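Local coordinates for oxidoreductase, zinc-binding dehydrogenase family (Myxococcus xanthus, PDB 5K1S), which is a zinc-binding medium-chain reductase that takes part in an alternative route of de novo isovaleryl coenzyme A biosynthesis, at residues V51-V56 and E160-C165; L77-A82 and T103-S108; H173-R178 and V201-L206. One frame throughout, in Å; residues are numbered along the deposited sequence.

Contact 1 (V51-V56 and E160-C165); sequences VHACGV and EAATVC
G55 and T163 bring their CA atoms to 5.1 Å where the end of strand 46-56 passes the turn that follows helix 158-161. With no side chain on G55, the A162 carbonyl can lie against its backbone, A162 O resting 3.3 Å from G55 CA in a CA-H...O contact; a CB on G55 would point toward the 160-165 segment, close to that oxygen. The side chains that meet are small. A53 CB and A162 CB both point across the gap and touch methyl to methyl at 3.6 Å, and A162 CB also comes near C54 N. Beside them T163 CG2 approaches G55 CA at 4.1 Å. The T163 chi1 of 61° puts OG1 between the backbone N and the carbonyl carbon and CG2 beside the N, and OG1 is hydrogen-bonded to Q328. Strand 80-88 pairs with strand 46-56 and also touches A162 and T163; opposite A82, H52 and A53 form a classic beta bulge. Such close, small-residue packing lies next to the first zinc site of this medium-chain reductase, with ligands C57 and C166 each the residue directly after one of the segments.

Contact 2 (L77-A82 and T103-S108); sequences LGHEAA and TLQRMS. With ZN (zinc ion), chain F.
T103 and the H79-A81 backbone are joined by three hydrogen bonds in the GroES-like domain, where strand 80-88 runs antiparallel to strand 100-103. T103 N gives its hydrogen to A81 O at 2.8 Å. The hydroxyl works in both directions: T103 OG1 receives the hydrogen of A81 N at 3.1 Å (N-H...O angle 159°) and donates its own to H79 O, also at 3.1 Å, from well above the carbonyl plane. A chi1 of 58° sets OG1 between the T103 backbone N and carbonyl carbon, where it can reach both partners. One hydroxyl thus ties together the backbone on either side of E80, just after the metal ligand H79. H79 NE2 binds the zinc ion at 2.0 Å, and C57 and C166 are the other protein ligands of this site. The bond to H79 O probably helps fix the main chain from which the ligand ring projects. Around the ring lie H59, whose plane is turned steeply to it, and D60 of helix 58-64. The E80 side chain sets off away from 103-108, and its OE2 makes a weak hydrogen bond to C166 N. Packing outward from the polar core is lighter: A81 CB lies 3.7 Å from T103 OG1, and M142 touches both residues from strand 141-145. Q105 touches the imidazole through CG, and C165, C166 and T170 of helix 165-178 as well. Its chain is bent at chi2, the ring and amide planes stand 76° apart, and Q105 CG lies 3.7 Å from H79 CD2.

Contact 3 (H173-R178 and V201-L206); sequences HTVRTR and VQLARL
V175 and L203 carry the apolar part of a helix pair in which helix 165-178 packs on helix 195-206, the helix between parallel strands 186-190 and 210-215 of the Rossmann-like domain. The segment axes come within 10.0 Å at 37°, and no hydrogen bond joins them. The side chains of V175 and L203 run alongside in opposite senses, V175 CB meeting L203 CD2 at 3.8 Å. A chi1 of -170° sets L203 CG anti to the backbone N, and the two methyls beyond it have separate tasks. CD2 packs on V175, while CD1 lies over one face of the R176 guanidinium, 3.5 Å from R176 NH2. R176 leaves its own helix without pointing at the other, but its chain is extended from CG to NE, crosses the L203 side chain at about a right angle and brings the guanidinium over L203 CD1. An alanine at L203 would probably cost the guanidinium face its contact with CD1 and V175 its contact with CD2, opening a gap between the helices. The charge has other partners: R176 NH1 forms a salt bridge with E316, and NE makes a long, weak ion pair with D207. Toward the second subunit, H173 NE2 is hydrogen-bonded to E300 of that subunit. The helix widens into a pi-type turn here, R178 N bonding to H173 O at 2.9 Å. At the solvent side of the pair L206 comes in at the guanidinium edge, its CD2 in the group's plane and 3.8 Å from R176 NH2.

Contacts 1 and 2 belong together: they share the sheet in which strands 46-56 and 80-88 are neighbours, touch through a probable hydrogen bond from G55 N to E80 O, and have centres 10 Å apart. All their touching residues are buried. Contact 1 relies on small groups packed against backbone, whereas contact 2 is tied by hydrogen bonds and holds a zinc ligand. Contact 3, its centre about 20 Å from that of contact 1 and about 21 Å from that of contact 2, pairs two helices away from the annotated sites and runs from a buried apolar pair to a partly exposed arginine and an exposed leucine. Helix 165-178 follows helix 158-161, so the chain passes from contact 1 through zinc ligand C166 to contact 3.

Contact 1 (V51-V56 and E160-C165)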
ATOM      1  N   VAL A  51     -25.631 -22.040  18.480  1.00 47.05           N
ATOM      2  CA  VAL A  51     -24.188 -21.870  18.593  1.00 46.89           C
ATOM      3  C   VAL A  51     -23.598 -23.076  19.310  1.00 48.88           C
ATOM      4  O   VAL A  51     -23.957 -23.374  20.455  1.00 49.77           O
ATOM      5  CB  VAL A  51     -23.846 -20.569  19.329  1.00 45.52           C
ATOM      6  CG1 VAL A  51     -22.339 -20.338  19.329  1.00 45.70           C
ATOM      7  CG2 VAL A  51     -24.573 -19.387  18.694  1.00 44.12           C
ATOM      8  N   HIS A  52     -22.685 -23.774  18.635  1.00 49.19           N
ATOM      9  CA  HIS A  52     -21.937 -24.862  19.246  1.00 51.50           C
ATOM     10  C   HIS A  52     -20.586 -24.417  19.783  1.00 51.32           C
ATOM     11  O   HIS A  52     -20.026 -25.098  20.649  1.00 53.36           O
ATOM     12  CB  HIS A  52     -21.721 -25.997  18.237  1.00 53.26           C
ATOM     13  CG  HIS A  52     -22.961 -26.775  17.930  1.00 54.37           C
ATOM     14  ND1 HIS A  52     -23.345 -27.881  18.658  1.00 56.97           N
ATOM     15  CD2 HIS A  52     -23.906 -26.608  16.975  1.00 53.55           C
ATOM     16  CE1 HIS A  52     -24.470 -28.362  18.163  1.00 57.57           C
ATOM     17  NE2 HIS A  52     -24.832 -27.608  17.140  1.00 55.49           N
ATOM     18  N   ALA A  53     -20.058 -23.299  19.295  1.00 46.77           N
ATOM     19  CA  ALA A  53     -18.767 -22.800  19.742  1.00 46.62           C
ATOM     20  C   ALA A  53     -18.615 -21.360  19.279  1.00 44.19           C
ATOM     21  O   ALA A  53     -19.161 -20.967  18.243  1.00 43.15           O
ATOM     22  CB  ALA A  53     -17.620 -23.662  19.202  1.00 48.53           C
ATOM     23  N   CYS A  54     -17.876 -20.574  20.062  1.00 48.08           N
ATOM     24  CA  CYS A  54     -17.555 -19.201  19.694  1.00 46.19           C
ATOM     25  C   CYS A  54     -16.121 -18.909  20.096  1.00 47.08           C
ATOM     26  O   CYS A  54     -15.772 -19.006  21.278  1.00 48.13           O
ATOM     27  CB  CYS A  54     -18.501 -18.198  20.357  1.00 44.52           C
ATOM     28  SG  CYS A  54     -18.160 -16.488  19.877  1.00 42.64           S
ATOM     29  N   GLY A  55     -15.298 -18.544  19.119  1.00 45.06           N
ATOM     30  CA  GLY A  55     -13.915 -18.236  19.403  1.00 45.84           C
ATOM     31  C   GLY A  55     -13.773 -16.956  20.205  1.00 44.48           C
ATOM     32  O   GLY A  55     -14.534 -16.002  20.046  1.00 42.83           O
ATOM     33  N   VAL A  56     -12.778 -16.948  21.086  1.00 54.72           N
ATOM     34  CA  VAL A  56     -12.451 -15.773  21.886  1.00 53.82           C
ATOM     35  C   VAL A  56     -11.351 -15.015  21.156  1.00 53.72           C
ATOM     36  O   VAL A  56     -10.228 -15.508  21.018  1.00 55.65           O
ATOM     37  CB  VAL A  56     -12.014 -16.159  23.304  1.00 55.68           C
ATOM     38  CG1 VAL A  56     -11.719 -14.908  24.131  1.00 54.82           C
ATOM     39  CG2 VAL A  56     -13.081 -17.011  23.976  1.00 56.47           C
ATOM     40  N   GLU A 160     -12.766 -26.180  15.936  1.00 81.91           N
ATOM     41  CA  GLU A 160     -11.836 -25.717  14.911  1.00 82.69           C
ATOM     42  C   GLU A 160     -12.486 -24.676  14.011  1.00 80.77           C
ATOM     43  O   GLU A 160     -11.827 -23.726  13.572  1.00 80.19           O
ATOM     44  CB  GLU A 160     -11.336 -26.897  14.080  1.00 85.73           C
ATOM     45  CG  GLU A 160     -10.143 -27.622  14.676  1.00 87.87           C
ATOM     46  CD  GLU A 160      -9.593 -28.685  13.744  1.00 90.73           C
ATOM     47  OE1 GLU A 160     -10.401 -29.425  13.145  1.00 91.41           O
ATOM     48  OE2 GLU A 160      -8.355 -28.772  13.603  1.00 92.27           O
ATOM     49  N   ALA A 161     -13.780 -24.836  13.727  1.00 56.00           N
ATOM     50  CA  ALA A 161     -14.467 -23.916  12.827  1.00 54.38           C
ATOM     51  C   ALA A 161     -14.703 -22.559  13.478  1.00 51.43           C
ATOM     52  O   ALA A 161     -14.711 -21.535  12.784  1.00 50.36           O
ATOM     53  CB  ALA A 161     -15.795 -24.520  12.374  1.00 54.37           C
ATOM     54  N   ALA A 162     -14.891 -22.527  14.798  1.00 63.83           N
ATOM     55  CA  ALA A 162     -15.181 -21.282  15.500  1.00 61.10           C
ATOM     56  C   ALA A 162     -13.968 -20.374  15.642  1.00 60.77           C
ATOM     57  O   ALA A 162     -14.087 -19.323  16.281  1.00 58.65           O
ATOM     58  CB  ALA A 162     -15.747 -21.585  16.887  1.00 60.28           C
ATOM     59  N   THR A 163     -12.810 -20.743  15.086  1.00 54.61           N
ATOM     60  CA  THR A 163     -11.617 -19.907  15.157  1.00 54.54           C
ATOM     61  C   THR A 163     -10.998 -19.694  13.780  1.00 55.90           C
ATOM     62  O   THR A 163      -9.831 -19.303  13.685  1.00 56.70           O
ATOM     63  CB  THR A 163     -10.583 -20.516  16.108  1.00 56.06           C
ATOM     64  OG1 THR A 163     -10.193 -21.812  15.634  1.00 58.95           O
ATOM     65  CG2 THR A 163     -11.160 -20.645  17.513  1.00 54.88           C
ATOM     66  N   VAL A 164     -11.758 -19.930  12.712  1.00 49.12           N
ATOM     67  CA  VAL A 164     -11.208 -19.864  11.363  1.00 50.85           C
ATOM     68  C   VAL A 164     -11.232 -18.434  10.837  1.00 49.33           C
ATOM     69  O   VAL A 164     -10.289 -17.990  10.173  1.00 50.48           O
ATOM     70  CB  VAL A 164     -11.989 -20.818  10.437  1.00 52.30           C
ATOM     71  CG1 VAL A 164     -11.486 -20.727   9.005  1.00 54.22           C
ATOM     72  CG2 VAL A 164     -11.880 -22.243  10.944  1.00 54.14           C
ATOM     73  N   CYS A 165     -12.304 -17.691  11.122  1.00 54.64           N
ATOM     74  CA  CYS A 165     -12.494 -16.384  10.500  1.00 53.58           C
ATOM     75  C   CYS A 165     -11.344 -15.441  10.831  1.00 53.38           C
ATOM     76  O   CYS A 165     -10.760 -14.819   9.937  1.00 54.36           O
ATOM     77  CB  CYS A 165     -13.827 -15.784  10.943  1.00 51.30           C
ATOM     78  SG  CYS A 165     -14.350 -14.352   9.967  1.00 50.73           S
TER

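Contact 2 (L77-A82 and T103-S108)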
ATOM      1  N   LEU A  77     -21.367 -10.488  23.584  1.00 40.66           N
ATOM      2  CA  LEU A  77     -20.173 -10.292  22.779  1.00 40.35           C
ATOM      3  C   LEU A  77     -19.875 -11.535  21.944  1.00 40.35           C
ATOM      4  O   LEU A  77     -20.491 -12.591  22.107  1.00 40.60           O
ATOM      5  CB  LEU A  77     -18.978  -9.956  23.674  1.00 40.37           C
ATOM      6  CG  LEU A  77     -19.226  -8.946  24.798  1.00 40.53           C
ATOM      7  CD1 LEU A  77     -17.907  -8.558  25.456  1.00 40.56           C
ATOM      8  CD2 LEU A  77     -19.963  -7.707  24.300  1.00 40.44           C
ATOM      9  N   GLY A  78     -18.915 -11.394  21.034  1.00 41.71           N
ATOM     10  CA  GLY A  78     -18.431 -12.516  20.254  1.00 42.08           C
ATOM     11  C   GLY A  78     -18.785 -12.421  18.787  1.00 42.06           C
ATOM     12  O   GLY A  78     -19.957 -12.262  18.432  1.00 41.95           O
ATOM     13  N   HIS A  79     -17.777 -12.524  17.920  1.00 47.48           N
ATOM     14  CA  HIS A  79     -17.977 -12.466  16.479  1.00 47.97           C
ATOM     15  C   HIS A  79     -17.467 -13.704  15.755  1.00 48.74           C
ATOM     16  O   HIS A  79     -17.513 -13.744  14.519  1.00 49.37           O
ATOM     17  CB  HIS A  79     -17.292 -11.219  15.898  1.00 48.53           C
ATOM     18  CG  HIS A  79     -15.800 -11.227  16.028  1.00 48.91           C
ATOM     19  ND1 HIS A  79     -15.121 -10.355  16.852  1.00 48.62           N
ATOM     20  CD2 HIS A  79     -14.856 -11.994  15.433  1.00 49.83           C
ATOM     21  CE1 HIS A  79     -13.824 -10.588  16.761  1.00 49.28           C
ATOM     22  NE2 HIS A  79     -13.636 -11.579  15.909  1.00 50.08           N
ATOM     23  N   GLU A  80     -16.992 -14.714  16.482  1.00 54.42           N
ATOM     24  CA  GLU A  80     -16.324 -15.862  15.884  1.00 56.42           C
ATOM     25  C   GLU A  80     -17.107 -17.130  16.202  1.00 56.91           C
ATOM     26  O   GLU A  80     -16.571 -18.070  16.795  1.00 58.11           O
ATOM     27  CB  GLU A  80     -14.887 -15.947  16.406  1.00 57.28           C
ATOM     28  CG  GLU A  80     -13.865 -16.409  15.382  1.00 59.30           C
ATOM     29  CD  GLU A  80     -12.442 -16.299  15.907  1.00 60.04           C
ATOM     30  OE1 GLU A  80     -12.261 -15.792  17.036  1.00 58.76           O
ATOM     31  OE2 GLU A  80     -11.502 -16.711  15.196  1.00 62.02           O
ATOM     32  N   ALA A  81     -18.372 -17.168  15.796  1.00 41.35           N
ATOM     33  CA  ALA A  81     -19.302 -18.210  16.204  1.00 41.57           C
ATOM     34  C   ALA A  81     -19.534 -19.203  15.072  1.00 43.45           C
ATOM     35  O   ALA A  81     -19.595 -18.826  13.898  1.00 43.93           O
ATOM     36  CB  ALA A  81     -20.636 -17.602  16.638  1.00 40.00           C
ATOM     37  N   ALA A  82     -19.663 -20.475  15.440  1.00 46.25           N
ATOM     38  CA  ALA A  82     -19.999 -21.547  14.515  1.00 48.17           C
ATOM     39  C   ALA A  82     -21.165 -22.324  15.102  1.00 48.38           C
ATOM     40  O   ALA A  82     -21.126 -22.709  16.275  1.00 48.69           O
ATOM     41  CB  ALA A  82     -18.802 -22.473  14.275  1.00 50.71           C
ATOM     42  N   THR A 103     -20.048 -17.349  11.534  1.00 40.79           N
ATOM     43  CA  THR A 103     -20.254 -15.920  11.347  1.00 39.96           C
ATOM     44  C   THR A 103     -18.964 -15.220  10.935  1.00 39.94           C
ATOM     45  O   THR A 103     -17.862 -15.607  11.335  1.00 40.45           O
ATOM     46  CB  THR A 103     -20.784 -15.279  12.630  1.00 39.08           C
ATOM     47  OG1 THR A 103     -19.862 -15.521  13.701  1.00 38.76           O
ATOM     48  CG2 THR A 103     -22.152 -15.845  12.998  1.00 39.41           C
ATOM     49  N   LEU A 104     -19.116 -14.178  10.121  1.00 41.73           N
ATOM     50  CA  LEU A 104     -18.027 -13.263   9.825  1.00 42.23           C
ATOM     51  C   LEU A 104     -17.808 -12.331  11.015  1.00 40.66           C
ATOM     52  O   LEU A 104     -18.453 -12.448  12.061  1.00 39.17           O
ATOM     53  CB  LEU A 104     -18.327 -12.461   8.559  1.00 43.29           C
ATOM     54  CG  LEU A 104     -18.271 -13.187   7.214  1.00 45.12           C
ATOM     55  CD1 LEU A 104     -18.839 -12.301   6.122  1.00 45.91           C
ATOM     56  CD2 LEU A 104     -16.850 -13.587   6.876  1.00 46.46           C
ATOM     57  N   GLN A 105     -16.885 -11.385  10.855  1.00 43.68           N
ATOM     58  CA  GLN A 105     -16.683 -10.370  11.881  1.00 42.41           C
ATOM     59  C   GLN A 105     -17.719  -9.258  11.758  1.00 41.99           C
ATOM     60  O   GLN A 105     -18.362  -8.887  12.747  1.00 40.45           O
ATOM     61  CB  GLN A 105     -15.267  -9.803  11.781  1.00 43.25           C
ATOM     62  CG  GLN A 105     -14.173 -10.842  12.020  1.00 43.83           C
ATOM     63  CD  GLN A 105     -13.134 -10.889  10.913  1.00 45.81           C
ATOM     64  OE1 GLN A 105     -13.283 -10.253   9.872  1.00 46.77           O
ATOM     65  NE2 GLN A 105     -12.072 -11.651  11.137  1.00 46.63           N
ATOM     66  N   ARG A 106     -17.900  -8.726  10.551  1.00 46.48           N
ATOM     67  CA  ARG A 106     -18.797  -7.607  10.308  1.00 46.55           C
ATOM     68  C   ARG A 106     -19.664  -7.897   9.091  1.00 47.80           C
ATOM     69  O   ARG A 106     -19.386  -8.800   8.299  1.00 48.76           O
ATOM     70  CB  ARG A 106     -18.016  -6.303  10.093  1.00 47.31           C
ATOM     71  CG  ARG A 106     -17.061  -6.356   8.909  1.00 49.35           C
ATOM     72  CD  ARG A 106     -16.349  -5.034   8.691  1.00 50.03           C
ATOM     73  NE  ARG A 106     -17.248  -3.981   8.225  1.00 49.92           N
ATOM     74  CZ  ARG A 106     -17.692  -3.871   6.977  1.00 51.32           C
ATOM     75  NH1 ARG A 106     -17.336  -4.760   6.059  1.00 52.98           N
ATOM     76  NH2 ARG A 106     -18.501  -2.876   6.643  1.00 50.61           N
ATOM     77  N   MET A 107     -20.720  -7.102   8.946  1.00 44.21           N
ATOM     78  CA  MET A 107     -21.648  -7.245   7.840  1.00 45.42           C
ATOM     79  C   MET A 107     -21.191  -6.412   6.645  1.00 47.26           C
ATOM     80  O   MET A 107     -20.164  -5.729   6.679  1.00 47.60           O
ATOM     81  CB  MET A 107     -23.058  -6.839   8.274  1.00 44.35           C
ATOM     82  CG  MET A 107     -23.770  -7.870   9.133  1.00 42.89           C
ATOM     83  SD  MET A 107     -23.884  -9.483   8.336  1.00 43.83           S
ATOM     84  CE  MET A 107     -24.804  -9.077   6.853  1.00 45.69           C
ATOM     85  N   SER A 108     -21.975  -6.476   5.571  1.00 55.68           N
ATOM     86  CA  SER A 108     -21.685  -5.753   4.340  1.00 57.33           C
ATOM     87  C   SER A 108     -22.977  -5.675   3.541  1.00 57.96           C
ATOM     88  O   SER A 108     -23.651  -6.693   3.357  1.00 58.01           O
ATOM     89  CB  SER A 108     -20.583  -6.457   3.539  1.00 58.45           C
ATOM     90  OG  SER A 108     -20.324  -5.783   2.322  1.00 59.94           O
TER
HETATM   91 ZN    ZN F 402     -11.647 -11.413  15.646  1.00 70.31          ZN

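Contact 3 (H173-R178 and V201-L206)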
ATOM      1  N   HIS A 173      -7.641 -13.466   2.963  1.00 50.17           N
ATOM      2  CA  HIS A 173      -7.743 -12.084   2.509  1.00 49.47           C
ATOM      3  C   HIS A 173      -6.363 -11.463   2.325  1.00 50.62           C
ATOM      4  O   HIS A 173      -6.118 -10.750   1.345  1.00 51.36           O
ATOM      5  CB  HIS A 173      -8.572 -11.272   3.506  1.00 47.12           C
ATOM      6  CG  HIS A 173      -8.902  -9.891   3.034  1.00 46.64           C
ATOM      7  ND1 HIS A 173      -9.420  -9.634   1.784  1.00 47.42           N
ATOM      8  CD2 HIS A 173      -8.792  -8.689   3.649  1.00 45.71           C
ATOM      9  CE1 HIS A 173      -9.612  -8.334   1.647  1.00 47.04           C
ATOM     10  NE2 HIS A 173      -9.239  -7.738   2.766  1.00 46.07           N
ATOM     11  N   THR A 174      -5.443 -11.735   3.253  1.00 45.59           N
ATOM     12  CA  THR A 174      -4.109 -11.143   3.203  1.00 46.68           C
ATOM     13  C   THR A 174      -3.241 -11.811   2.143  1.00 49.28           C
ATOM     14  O   THR A 174      -2.679 -11.138   1.273  1.00 50.23           O
ATOM     15  CB  THR A 174      -3.439 -11.255   4.575  1.00 46.23           C
ATOM     16  OG1 THR A 174      -4.278 -10.655   5.571  1.00 43.77           O
ATOM     17  CG2 THR A 174      -2.081 -10.564   4.576  1.00 47.23           C
ATOM     18  N   VAL A 175      -3.118 -13.138   2.208  1.00 58.13           N
ATOM     19  CA  VAL A 175      -2.184 -13.852   1.345  1.00 60.84           C
ATOM     20  C   VAL A 175      -2.666 -13.841  -0.101  1.00 61.47           C
ATOM     21  O   VAL A 175      -1.878 -13.618  -1.028  1.00 63.00           O
ATOM     22  CB  VAL A 175      -1.990 -15.289   1.865  1.00 62.22           C
ATOM     23  CG1 VAL A 175      -1.043 -16.076   0.964  1.00 65.17           C
ATOM     24  CG2 VAL A 175      -1.473 -15.271   3.299  1.00 61.70           C
ATOM     25  N   ARG A 176      -3.959 -14.082  -0.321  1.00 64.69           N
ATOM     26  CA  ARG A 176      -4.490 -14.305  -1.662  1.00 65.51           C
ATOM     27  C   ARG A 176      -5.163 -13.067  -2.242  1.00 64.20           C
ATOM     28  O   ARG A 176      -4.689 -12.501  -3.233  1.00 65.25           O
ATOM     29  CB  ARG A 176      -5.488 -15.466  -1.637  1.00 65.43           C
ATOM     30  CG  ARG A 176      -4.851 -16.811  -1.442  1.00 67.37           C
ATOM     31  CD  ARG A 176      -5.879 -17.894  -1.630  1.00 67.57           C
ATOM     32  NE  ARG A 176      -5.306 -19.225  -1.477  1.00 69.75           N
ATOM     33  CZ  ARG A 176      -6.021 -20.346  -1.468  1.00 70.34           C
ATOM     34  NH1 ARG A 176      -7.342 -20.293  -1.600  1.00 68.89           N
ATOM     35  NH2 ARG A 176      -5.418 -21.516  -1.324  1.00 72.48           N
ATOM     36  N   THR A 177      -6.277 -12.644  -1.645  1.00 57.39           N
ATOM     37  CA  THR A 177      -7.077 -11.573  -2.226  1.00 56.42           C
ATOM     38  C   THR A 177      -6.247 -10.308  -2.409  1.00 56.60           C
ATOM     39  O   THR A 177      -6.228  -9.712  -3.492  1.00 57.41           O
ATOM     40  CB  THR A 177      -8.295 -11.296  -1.344  1.00 54.24           C
ATOM     41  OG1 THR A 177      -8.770 -12.525  -0.778  1.00 53.95           O
ATOM     42  CG2 THR A 177      -9.403 -10.658  -2.158  1.00 53.83           C
ATOM     43  N   ARG A 178      -5.544  -9.887  -1.359  1.00 57.77           N
ATOM     44  CA  ARG A 178      -4.748  -8.667  -1.402  1.00 57.85           C
ATOM     45  C   ARG A 178      -3.305  -8.941  -1.811  1.00 59.86           C
ATOM     46  O   ARG A 178      -2.782  -8.296  -2.725  1.00 60.83           O
ATOM     47  CB  ARG A 178      -4.793  -7.976  -0.036  1.00 56.13           C
ATOM     48  CG  ARG A 178      -6.190  -7.550   0.394  1.00 54.30           C
ATOM     49  CD  ARG A 178      -6.675  -6.356  -0.410  1.00 54.26           C
ATOM     50  NE  ARG A 178      -5.857  -5.175  -0.160  1.00 54.22           N
ATOM     51  CZ  ARG A 178      -5.894  -4.066  -0.890  1.00 54.41           C
ATOM     52  NH1 ARG A 178      -6.708  -3.976  -1.933  1.00 54.81           N
ATOM     53  NH2 ARG A 178      -5.109  -3.044  -0.578  1.00 54.00           N
ATOM     54  N   VAL A 201       1.439 -18.822   7.166  1.00 65.52           N
ATOM     55  CA  VAL A 201       2.557 -19.708   6.842  1.00 68.51           C
ATOM     56  C   VAL A 201       2.065 -20.893   6.021  1.00 69.97           C
ATOM     57  O   VAL A 201       2.564 -21.168   4.924  1.00 71.95           O
ATOM     58  CB  VAL A 201       3.267 -20.172   8.127  1.00 68.76           C
ATOM     59  CG1 VAL A 201       4.275 -21.283   7.829  1.00 71.54           C
ATOM     60  CG2 VAL A 201       3.964 -18.999   8.800  1.00 67.63           C
ATOM     61  N   GLN A 202       1.075 -21.614   6.551  1.00 83.02           N
ATOM     62  CA  GLN A 202       0.540 -22.771   5.841  1.00 84.30           C
ATOM     63  C   GLN A 202       0.009 -22.372   4.471  1.00 84.33           C
ATOM     64  O   GLN A 202       0.310 -23.018   3.461  1.00 86.33           O
ATOM     65  CB  GLN A 202      -0.568 -23.427   6.665  1.00 82.95           C
ATOM     66  CG  GLN A 202      -0.133 -23.914   8.034  1.00 82.89           C
ATOM     67  CD  GLN A 202      -1.274 -24.537   8.808  1.00 81.62           C
ATOM     68  OE1 GLN A 202      -1.574 -25.721   8.649  1.00 82.88           O
ATOM     69  NE2 GLN A 202      -1.928 -23.740   9.646  1.00 79.06           N
ATOM     70  N   LEU A 203      -0.788 -21.304   4.421  1.00 70.37           N
ATOM     71  CA  LEU A 203      -1.412 -20.909   3.164  1.00 70.12           C
ATOM     72  C   LEU A 203      -0.363 -20.515   2.131  1.00 71.96           C
ATOM     73  O   LEU A 203      -0.515 -20.805   0.939  1.00 73.05           O
ATOM     74  CB  LEU A 203      -2.391 -19.760   3.411  1.00 67.16           C
ATOM     75  CG  LEU A 203      -3.305 -19.364   2.250  1.00 66.41           C
ATOM     76  CD1 LEU A 203      -4.136 -20.545   1.766  1.00 67.19           C
ATOM     77  CD2 LEU A 203      -4.212 -18.220   2.673  1.00 63.46           C
ATOM     78  N   ALA A 204       0.712 -19.856   2.569  1.00 73.10           N
ATOM     79  CA  ALA A 204       1.782 -19.495   1.647  1.00 74.97           C
ATOM     80  C   ALA A 204       2.506 -20.736   1.142  1.00 77.75           C
ATOM     81  O   ALA A 204       2.677 -20.919  -0.069  1.00 79.00           O
ATOM     82  CB  ALA A 204       2.759 -18.538   2.330  1.00 74.78           C
ATOM     83  N   ARG A 205       2.939 -21.605   2.059  1.00 71.01           N
ATOM     84  CA  ARG A 205       3.589 -22.846   1.653  1.00 73.26           C
ATOM     85  C   ARG A 205       2.672 -23.696   0.784  1.00 73.71           C
ATOM     86  O   ARG A 205       3.151 -24.432  -0.087  1.00 75.57           O
ATOM     87  CB  ARG A 205       4.032 -23.634   2.886  1.00 73.43           C
ATOM     88  N   LEU A 206       1.357 -23.607   0.998  1.00 80.10           N
ATOM     89  CA  LEU A 206       0.423 -24.360   0.168  1.00 80.42           C
ATOM     90  C   LEU A 206       0.362 -23.804  -1.249  1.00 80.84           C
ATOM     91  O   LEU A 206       0.101 -24.555  -2.195  1.00 82.05           O
ATOM     92  CB  LEU A 206      -0.970 -24.349   0.801  1.00 78.16           C
ATOM     93  CG  LEU A 206      -2.058 -25.132   0.056  1.00 78.33           C
ATOM     94  CD1 LEU A 206      -3.029 -25.758   1.048  1.00 77.06           C
ATOM     95  CD2 LEU A 206      -2.817 -24.246  -0.926  1.00 77.12           C
TER